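Local structure of Mll2253 protein (Mesorhizobium loti, 3Q63) at residues D56-V68 and K72-D84. The protein is of unknown function but belongs to the AHA1 family, whose Bet v 1-like fold suggests a role in binding a hydrophobic ligand or a partner protein. Numbering follows the deposited sequence.
Sequences DWGGVLDCEVLAV and KTLSYTWNLAHQD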
ATOM      1  N   ASP B  56       3.145  -5.414   0.129  1.00 16.03           N
ATOM      2  CA  ASP B  56       3.839  -6.333  -0.771  1.00 16.21           C
ATOM      3  C   ASP B  56       4.583  -5.639  -1.909  1.00 16.26           C
ATOM      4  O   ASP B  56       5.565  -6.175  -2.415  1.00 17.72           O
ATOM      5  CB  ASP B  56       2.866  -7.359  -1.366  1.00 17.08           C
ATOM      6  CG  ASP B  56       2.348  -8.347  -0.329  1.00 20.00           C
ATOM      7  OD1 ASP B  56       3.037  -8.569   0.692  1.00 21.46           O
ATOM      8  OD2 ASP B  56       1.261  -8.912  -0.551  1.00 20.02           O
ATOM      9  N   TRP B  57       4.127  -4.452  -2.298  1.00 15.50           N
ATOM     10  CA  TRP B  57       4.749  -3.714  -3.396  1.00 17.98           C
ATOM     11  C   TRP B  57       5.971  -2.875  -3.012  1.00 18.70           C
ATOM     12  O   TRP B  57       6.558  -2.200  -3.864  1.00 18.65           O
ATOM     13  CB  TRP B  57       3.711  -2.827  -4.085  1.00 18.21           C
ATOM     14  CG  TRP B  57       2.861  -2.014  -3.155  1.00 18.67           C
ATOM     15  CD1 TRP B  57       1.653  -2.365  -2.631  1.00 19.47           C
ATOM     16  CD2 TRP B  57       3.119  -0.680  -2.709  1.00 20.84           C
ATOM     17  NE1 TRP B  57       1.134  -1.328  -1.898  1.00 21.63           N
ATOM     18  CE2 TRP B  57       2.017  -0.280  -1.927  1.00 21.79           C
ATOM     19  CE3 TRP B  57       4.175   0.221  -2.899  1.00 20.46           C
ATOM     20  CZ2 TRP B  57       1.939   0.983  -1.334  1.00 21.80           C
ATOM     21  CZ3 TRP B  57       4.096   1.475  -2.309  1.00 22.55           C
ATOM     22  CH2 TRP B  57       2.986   1.844  -1.536  1.00 20.80           C
ATOM     23  N   GLY B  58       6.336  -2.906  -1.731  1.00 17.86           N
ATOM     24  CA  GLY B  58       7.502  -2.171  -1.272  1.00 16.20           C
ATOM     25  C   GLY B  58       7.285  -1.016  -0.304  1.00 15.34           C
ATOM     26  O   GLY B  58       8.219  -0.628   0.388  1.00 18.62           O
ATOM     27  N   GLY B  59       6.076  -0.466  -0.249  1.00 15.00           N
ATOM     28  CA  GLY B  59       5.818   0.652   0.644  1.00 13.66           C
ATOM     29  C   GLY B  59       5.977   0.253   2.095  1.00 15.20           C
ATOM     30  O   GLY B  59       5.699  -0.890   2.458  1.00 13.41           O
ATOM     31  N   VAL B  60       6.417   1.187   2.933  1.00 16.24           N
ATOM     32  CA  VAL B  60       6.618   0.882   4.348  1.00 17.72           C
ATOM     33  C   VAL B  60       6.442   2.110   5.223  1.00 18.32           C
ATOM     34  O   VAL B  60       6.758   3.220   4.816  1.00 18.56           O
ATOM     35  CB  VAL B  60       8.030   0.292   4.592  1.00 18.26           C
ATOM     36  CG1 VAL B  60       9.082   1.250   4.114  1.00 21.35           C
ATOM     37  CG2 VAL B  60       8.229  -0.025   6.069  1.00 18.74           C
ATOM     38  N   LEU B  61       5.921   1.890   6.423  1.00 16.50           N
ATOM     39  CA  LEU B  61       5.707   2.949   7.392  1.00 17.47           C
ATOM     40  C   LEU B  61       6.491   2.603   8.647  1.00 16.45           C
ATOM     41  O   LEU B  61       6.655   1.425   8.974  1.00 15.49           O
ATOM     42  CB  LEU B  61       4.224   3.062   7.754  1.00 20.49           C
ATOM     43  CG  LEU B  61       3.315   3.703   6.711  1.00 20.81           C
ATOM     44  CD1 LEU B  61       1.883   3.525   7.130  1.00 25.08           C
ATOM     45  CD2 LEU B  61       3.670   5.165   6.553  1.00 22.77           C
ATOM     46  N   ASP B  62       6.979   3.632   9.337  1.00 15.70           N
ATOM     47  CA  ASP B  62       7.734   3.460  10.577  1.00 17.09           C
ATOM     48  C   ASP B  62       6.799   3.854  11.708  1.00 17.38           C
ATOM     49  O   ASP B  62       6.267   4.964  11.713  1.00 13.98           O
ATOM     50  CB  ASP B  62       8.943   4.385  10.601  1.00 19.15           C
ATOM     51  CG  ASP B  62       9.833   4.213   9.384  1.00 26.61           C
ATOM     52  OD1 ASP B  62      10.555   5.177   9.040  1.00 28.71           O
ATOM     53  OD2 ASP B  62       9.808   3.121   8.777  1.00 26.73           O
ATOM     54  N   CYS B  63       6.626   2.965  12.682  1.00 17.06           N
ATOM     55  CA  CYS B  63       5.712   3.236  13.786  1.00 17.44           C
ATOM     56  C   CYS B  63       6.290   2.990  15.173  1.00 18.81           C
ATOM     57  O   CYS B  63       7.257   2.243  15.347  1.00 16.39           O
ATOM     58  CB  CYS B  63       4.453   2.378  13.654  1.00 18.00           C
ATOM     59  SG  CYS B  63       3.751   2.270  12.013  1.00 21.90           S
ATOM     60  N   GLU B  64       5.658   3.615  16.160  1.00 15.93           N
ATOM     61  CA  GLU B  64       6.061   3.474  17.545  1.00 18.89           C
ATOM     62  C   GLU B  64       4.811   3.495  18.417  1.00 17.58           C
ATOM     63  O   GLU B  64       3.966   4.374  18.265  1.00 17.75           O
ATOM     64  CB  GLU B  64       6.976   4.626  17.947  1.00 20.30           C
ATOM     65  CG  GLU B  64       7.556   4.470  19.336  1.00 24.89           C
ATOM     66  CD  GLU B  64       7.945   5.795  19.958  1.00 25.39           C
ATOM     67  OE1 GLU B  64       8.361   6.702  19.208  1.00 26.24           O
ATOM     68  OE2 GLU B  64       7.845   5.920  21.199  1.00 27.26           O
ATOM     69  N   VAL B  65       4.686   2.530  19.319  1.00 16.10           N
ATOM     70  CA  VAL B  65       3.529   2.497  20.204  1.00 14.89           C
ATOM     71  C   VAL B  65       3.663   3.648  21.197  1.00 13.46           C
ATOM     72  O   VAL B  65       4.720   3.839  21.797  1.00 16.62           O
ATOM     73  CB  VAL B  65       3.434   1.147  20.950  1.00 15.54           C
ATOM     74  CG1 VAL B  65       2.198   1.123  21.832  1.00 13.84           C
ATOM     75  CG2 VAL B  65       3.363   0.002  19.932  1.00 15.47           C
ATOM     76  N   LEU B  66       2.594   4.424  21.348  1.00 13.71           N
ATOM     77  CA  LEU B  66       2.586   5.578  22.237  1.00 14.73           C
ATOM     78  C   LEU B  66       1.744   5.377  23.483  1.00 15.36           C
ATOM     79  O   LEU B  66       2.119   5.825  24.557  1.00 13.65           O
ATOM     80  CB  LEU B  66       2.057   6.806  21.500  1.00 14.36           C
ATOM     81  CG  LEU B  66       2.877   7.273  20.310  1.00 14.01           C
ATOM     82  CD1 LEU B  66       2.154   8.442  19.655  1.00 18.39           C
ATOM     83  CD2 LEU B  66       4.279   7.688  20.767  1.00 17.50           C
ATOM     84  N   ALA B  67       0.593   4.729  23.331  1.00 15.79           N
ATOM     85  CA  ALA B  67      -0.281   4.495  24.467  1.00 17.18           C
ATOM     86  C   ALA B  67      -1.043   3.194  24.314  1.00 18.41           C
ATOM     87  O   ALA B  67      -1.415   2.795  23.206  1.00 17.48           O
ATOM     88  CB  ALA B  67      -1.255   5.656  24.633  1.00 17.03           C
ATOM     89  N   VAL B  68      -1.273   2.525  25.440  1.00 16.92           N
ATOM     90  CA  VAL B  68      -1.992   1.266  25.426  1.00 16.02           C
ATOM     91  C   VAL B  68      -2.864   1.108  26.661  1.00 18.73           C
ATOM     92  O   VAL B  68      -2.368   1.067  27.783  1.00 17.00           O
ATOM     93  CB  VAL B  68      -1.026   0.076  25.361  1.00 16.89           C
ATOM     94  CG1 VAL B  68      -1.813  -1.223  25.319  1.00 15.32           C
ATOM     95  CG2 VAL B  68      -0.131   0.194  24.137  1.00 18.59           C
ATOM     96  N   LYS B  72      -9.585  -0.485  25.486  1.00 26.28           N
ATOM     97  CA  LYS B  72     -10.082   0.891  25.483  1.00 26.01           C
ATOM     98  C   LYS B  72      -9.393   1.860  24.529  1.00 24.56           C
ATOM     99  O   LYS B  72     -10.054   2.484  23.692  1.00 24.97           O
ATOM    100  CB  LYS B  72     -10.032   1.463  26.902  1.00 28.38           C
ATOM    101  CG  LYS B  72     -10.932   0.737  27.894  1.00 31.41           C
ATOM    102  CD  LYS B  72     -10.840   1.353  29.283  1.00 33.52           C
ATOM    103  CE  LYS B  72     -11.776   0.654  30.263  1.00 35.06           C
ATOM    104  NZ  LYS B  72     -11.749   1.306  31.605  1.00 37.48           N
ATOM    105  N   THR B  73      -8.074   1.985  24.653  1.00 21.63           N
ATOM    106  CA  THR B  73      -7.319   2.908  23.813  1.00 21.29           C
ATOM    107  C   THR B  73      -6.006   2.333  23.294  1.00 19.78           C
ATOM    108  O   THR B  73      -5.325   1.571  23.982  1.00 18.11           O
ATOM    109  CB  THR B  73      -6.988   4.208  24.583  1.00 21.61           C
ATOM    110  OG1 THR B  73      -8.183   4.731  25.172  1.00 28.07           O
ATOM    111  CG2 THR B  73      -6.402   5.249  23.645  1.00 26.52           C
ATOM    112  N   LEU B  74      -5.650   2.722  22.076  1.00 15.35           N
ATOM    113  CA  LEU B  74      -4.416   2.286  21.455  1.00 16.34           C
ATOM    114  C   LEU B  74      -3.916   3.385  20.524  1.00 16.46           C
ATOM    115  O   LEU B  74      -4.647   3.844  19.648  1.00 17.28           O
ATOM    116  CB  LEU B  74      -4.639   0.997  20.661  1.00 13.86           C
ATOM    117  CG  LEU B  74      -3.453   0.479  19.835  1.00 16.82           C
ATOM    118  CD1 LEU B  74      -2.257   0.215  20.738  1.00 16.57           C
ATOM    119  CD2 LEU B  74      -3.862  -0.788  19.103  1.00 15.48           C
ATOM    120  N   SER B  75      -2.677   3.814  20.716  1.00 16.82           N
ATOM    121  CA  SER B  75      -2.115   4.851  19.860  1.00 18.22           C
ATOM    122  C   SER B  75      -0.683   4.541  19.481  1.00 16.50           C
ATOM    123  O   SER B  75       0.067   3.958  20.264  1.00 16.62           O
ATOM    124  CB  SER B  75      -2.171   6.214  20.557  1.00 18.77           C
ATOM    125  OG  SER B  75      -1.540   7.212  19.771  1.00 23.42           O
ATOM    126  N   TYR B  76      -0.319   4.915  18.259  1.00 15.93           N
ATOM    127  CA  TYR B  76       1.033   4.728  17.754  1.00 14.74           C
ATOM    128  C   TYR B  76       1.323   5.672  16.600  1.00 15.65           C
ATOM    129  O   TYR B  76       0.394   6.128  15.914  1.00 14.75           O
ATOM    130  CB  TYR B  76       1.292   3.273  17.314  1.00 14.54           C
ATOM    131  CG  TYR B  76       0.251   2.596  16.432  1.00 13.38           C
ATOM    132  CD1 TYR B  76      -0.662   1.693  16.978  1.00 15.22           C
ATOM    133  CD2 TYR B  76       0.238   2.785  15.047  1.00 14.57           C
ATOM    134  CE1 TYR B  76      -1.559   0.985  16.173  1.00 16.52           C
ATOM    135  CE2 TYR B  76      -0.655   2.082  14.230  1.00 14.72           C
ATOM    136  CZ  TYR B  76      -1.549   1.183  14.800  1.00 17.07           C
ATOM    137  OH  TYR B  76      -2.428   0.478  14.000  1.00 13.87           O
ATOM    138  N   THR B  77       2.605   5.980  16.402  1.00 15.50           N
ATOM    139  CA  THR B  77       3.021   6.863  15.316  1.00 15.24           C
ATOM    140  C   THR B  77       2.824   6.128  14.003  1.00 14.85           C
ATOM    141  O   THR B  77       2.824   4.895  13.951  1.00 13.10           O
ATOM    142  CB  THR B  77       4.519   7.268  15.415  1.00 15.12           C
ATOM    143  OG1 THR B  77       5.316   6.089  15.577  1.00 17.85           O
ATOM    144  CG2 THR B  77       4.761   8.224  16.583  1.00 14.99           C
ATOM    145  N   TRP B  78       2.670   6.914  12.948  1.00 13.82           N
ATOM    146  CA  TRP B  78       2.425   6.422  11.602  1.00 14.30           C
ATOM    147  C   TRP B  78       3.202   7.408  10.740  1.00 14.61           C
ATOM    148  O   TRP B  78       2.653   8.412  10.277  1.00 15.94           O
ATOM    149  CB  TRP B  78       0.920   6.505  11.362  1.00 14.32           C
ATOM    150  CG  TRP B  78       0.413   6.025  10.068  1.00 16.02           C
ATOM    151  CD1 TRP B  78       0.525   6.644   8.854  1.00 15.13           C
ATOM    152  CD2 TRP B  78      -0.404   4.872   9.859  1.00 17.26           C
ATOM    153  NE1 TRP B  78      -0.184   5.948   7.906  1.00 15.95           N
ATOM    154  CE2 TRP B  78      -0.763   4.857   8.498  1.00 17.14           C
ATOM    155  CE3 TRP B  78      -0.870   3.850  10.696  1.00 17.98           C
ATOM    156  CZ2 TRP B  78      -1.572   3.858   7.950  1.00 19.86           C
ATOM    157  CZ3 TRP B  78      -1.676   2.855  10.153  1.00 20.37           C
ATOM    158  CH2 TRP B  78      -2.019   2.867   8.791  1.00 20.21           C
ATOM    159  N   ASN B  79       4.488   7.116  10.545  1.00 14.62           N
ATOM    160  CA  ASN B  79       5.395   7.997   9.809  1.00 15.38           C
ATOM    161  C   ASN B  79       6.106   7.422   8.610  1.00 18.37           C
ATOM    162  O   ASN B  79       6.267   6.212   8.471  1.00 16.79           O
ATOM    163  CB  ASN B  79       6.499   8.509  10.729  1.00 14.10           C
ATOM    164  CG  ASN B  79       5.972   9.141  11.993  1.00 18.70           C
ATOM    165  OD1 ASN B  79       4.843   9.637  12.047  1.00 16.51           O
ATOM    166  ND2 ASN B  79       6.808   9.154  13.020  1.00 18.36           N
ATOM    167  N   LEU B  80       6.587   8.324   7.769  1.00 18.90           N
ATOM    168  CA  LEU B  80       7.340   7.930   6.592  1.00 21.75           C
ATOM    169  C   LEU B  80       8.266   9.097   6.252  1.00 21.29           C
ATOM    170  O   LEU B  80       7.810  10.176   5.872  1.00 22.85           O
ATOM    171  CB  LEU B  80       6.365   7.610   5.454  1.00 22.24           C
ATOM    172  CG  LEU B  80       6.907   6.885   4.232  1.00 26.38           C
ATOM    173  CD1 LEU B  80       5.852   5.936   3.679  1.00 27.05           C
ATOM    174  CD2 LEU B  80       7.320   7.911   3.199  1.00 24.71           C
ATOM    175  N   ALA B  81       9.566   8.891   6.434  1.00 21.25           N
ATOM    176  CA  ALA B  81      10.541   9.934   6.145  1.00 21.78           C
ATOM    177  C   ALA B  81      10.783  10.005   4.641  1.00 21.58           C
ATOM    178  O   ALA B  81      11.176   9.016   4.019  1.00 21.97           O
ATOM    179  CB  ALA B  81      11.848   9.650   6.876  1.00 23.05           C
ATOM    180  N   HIS B  82      10.535  11.171   4.056  1.00 21.72           N
ATOM    181  CA  HIS B  82      10.726  11.346   2.617  1.00 24.15           C
ATOM    182  C   HIS B  82      11.264  12.739   2.329  1.00 26.08           C
ATOM    183  O   HIS B  82      10.897  13.714   2.989  1.00 23.74           O
ATOM    184  CB  HIS B  82       9.401  11.126   1.876  1.00 21.98           C
ATOM    185  CG  HIS B  82       9.552  10.875   0.406  1.00 22.99           C
ATOM    186  ND1 HIS B  82       9.824  11.877  -0.502  1.00 21.66           N
ATOM    187  CD2 HIS B  82       9.423   9.738  -0.321  1.00 19.69           C
ATOM    188  CE1 HIS B  82       9.848  11.371  -1.724  1.00 22.30           C
ATOM    189  NE2 HIS B  82       9.607  10.074  -1.641  1.00 21.23           N
ATOM    190  N   GLN B  83      12.143  12.815   1.339  1.00 28.73           N
ATOM    191  CA  GLN B  83      12.761  14.070   0.942  1.00 31.62           C
ATOM    192  C   GLN B  83      11.701  15.079   0.532  1.00 31.49           C
ATOM    193  O   GLN B  83      11.807  16.267   0.821  1.00 32.13           O
ATOM    194  CB  GLN B  83      13.715  13.830  -0.225  1.00 35.05           C
ATOM    195  CG  GLN B  83      14.861  14.812  -0.285  1.00 39.73           C
ATOM    196  CD  GLN B  83      15.786  14.556  -1.454  1.00 41.33           C
ATOM    197  OE1 GLN B  83      15.402  14.720  -2.613  1.00 44.44           O
ATOM    198  NE2 GLN B  83      17.011  14.142  -1.157  1.00 43.11           N
ATOM    199  N   ASP B  84      10.669  14.600  -0.140  1.00 30.93           N
ATOM    200  CA  ASP B  84       9.603  15.477  -0.574  1.00 30.44           C
ATOM    201  C   ASP B  84       8.592  15.672   0.560  1.00 32.33           C
ATOM    202  O   ASP B  84       7.943  14.718   1.003  1.00 28.10           O
ATOM    203  CB  ASP B  84       8.941  14.880  -1.813  1.00 31.20           C
ATOM    204  CG  ASP B  84       7.754  15.679  -2.279  1.00 34.42           C
ATOM    205  OD1 ASP B  84       7.260  15.395  -3.394  1.00 34.07           O
ATOM    206  OD2 ASP B  84       7.310  16.578  -1.534  1.00 34.63           O
TER
HETATM  207  O   HOH W   1      10.730   6.268   6.558  1.00 33.55           O
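An antiparallel beta hairpin in the curved sheet of this Bet v 1-like fold sets strand 60-68 against 73-77, a single bridge of Asp62 with Asn79 carries the pairing on, and a classic beta bulge interrupts the register. At the bulge two successive amides share Ser75 O as acceptor, Leu66 N at 2.8 Å and Ala67 N at 3.2 Å, both arriving on one side of its carbonyl plane. Ser75 N returns a bond to Ala67 O. Farther along, Thr77 N binds Glu64 O, whereas Thr77 OG1, turned between its own backbone N and carbonyl carbon (chi1 51°), receives just a weak, bent bond from Glu64 N. Beyond it Asp62 and Asn79 exchange two backbone bonds, the one from Asp62 N to Asn79 O nearly straight at 171°. A water joins Asp62 OD1 to Ala81 N, and Asp62 OD2 is hydrogen-bonded to His82 NE2 of the second subunit. The apolar contact centres on Leu61, whose CD1 sits over one face of the Trp78 indole in a CH-pi contact, 3.5 Å from the centroid of the five-membered ring, while Leu61 CD2 packs against Leu80 CD1 at 3.7 Å. Trp78 NE1 donates a hydrogen bond to Trp57 O of the second subunit. A serine in place of Trp78 would probably leave Leu61 CD1 without its aromatic platform and that carbonyl without its indole donor. Strand 50-54 flanks residues 60-68 and strand 92-100 flanks 73-77, while helix 21-29 brings Trp25 against Val68 and Leu74, and Trp128 of helix 118-141 meets the Trp78 ring.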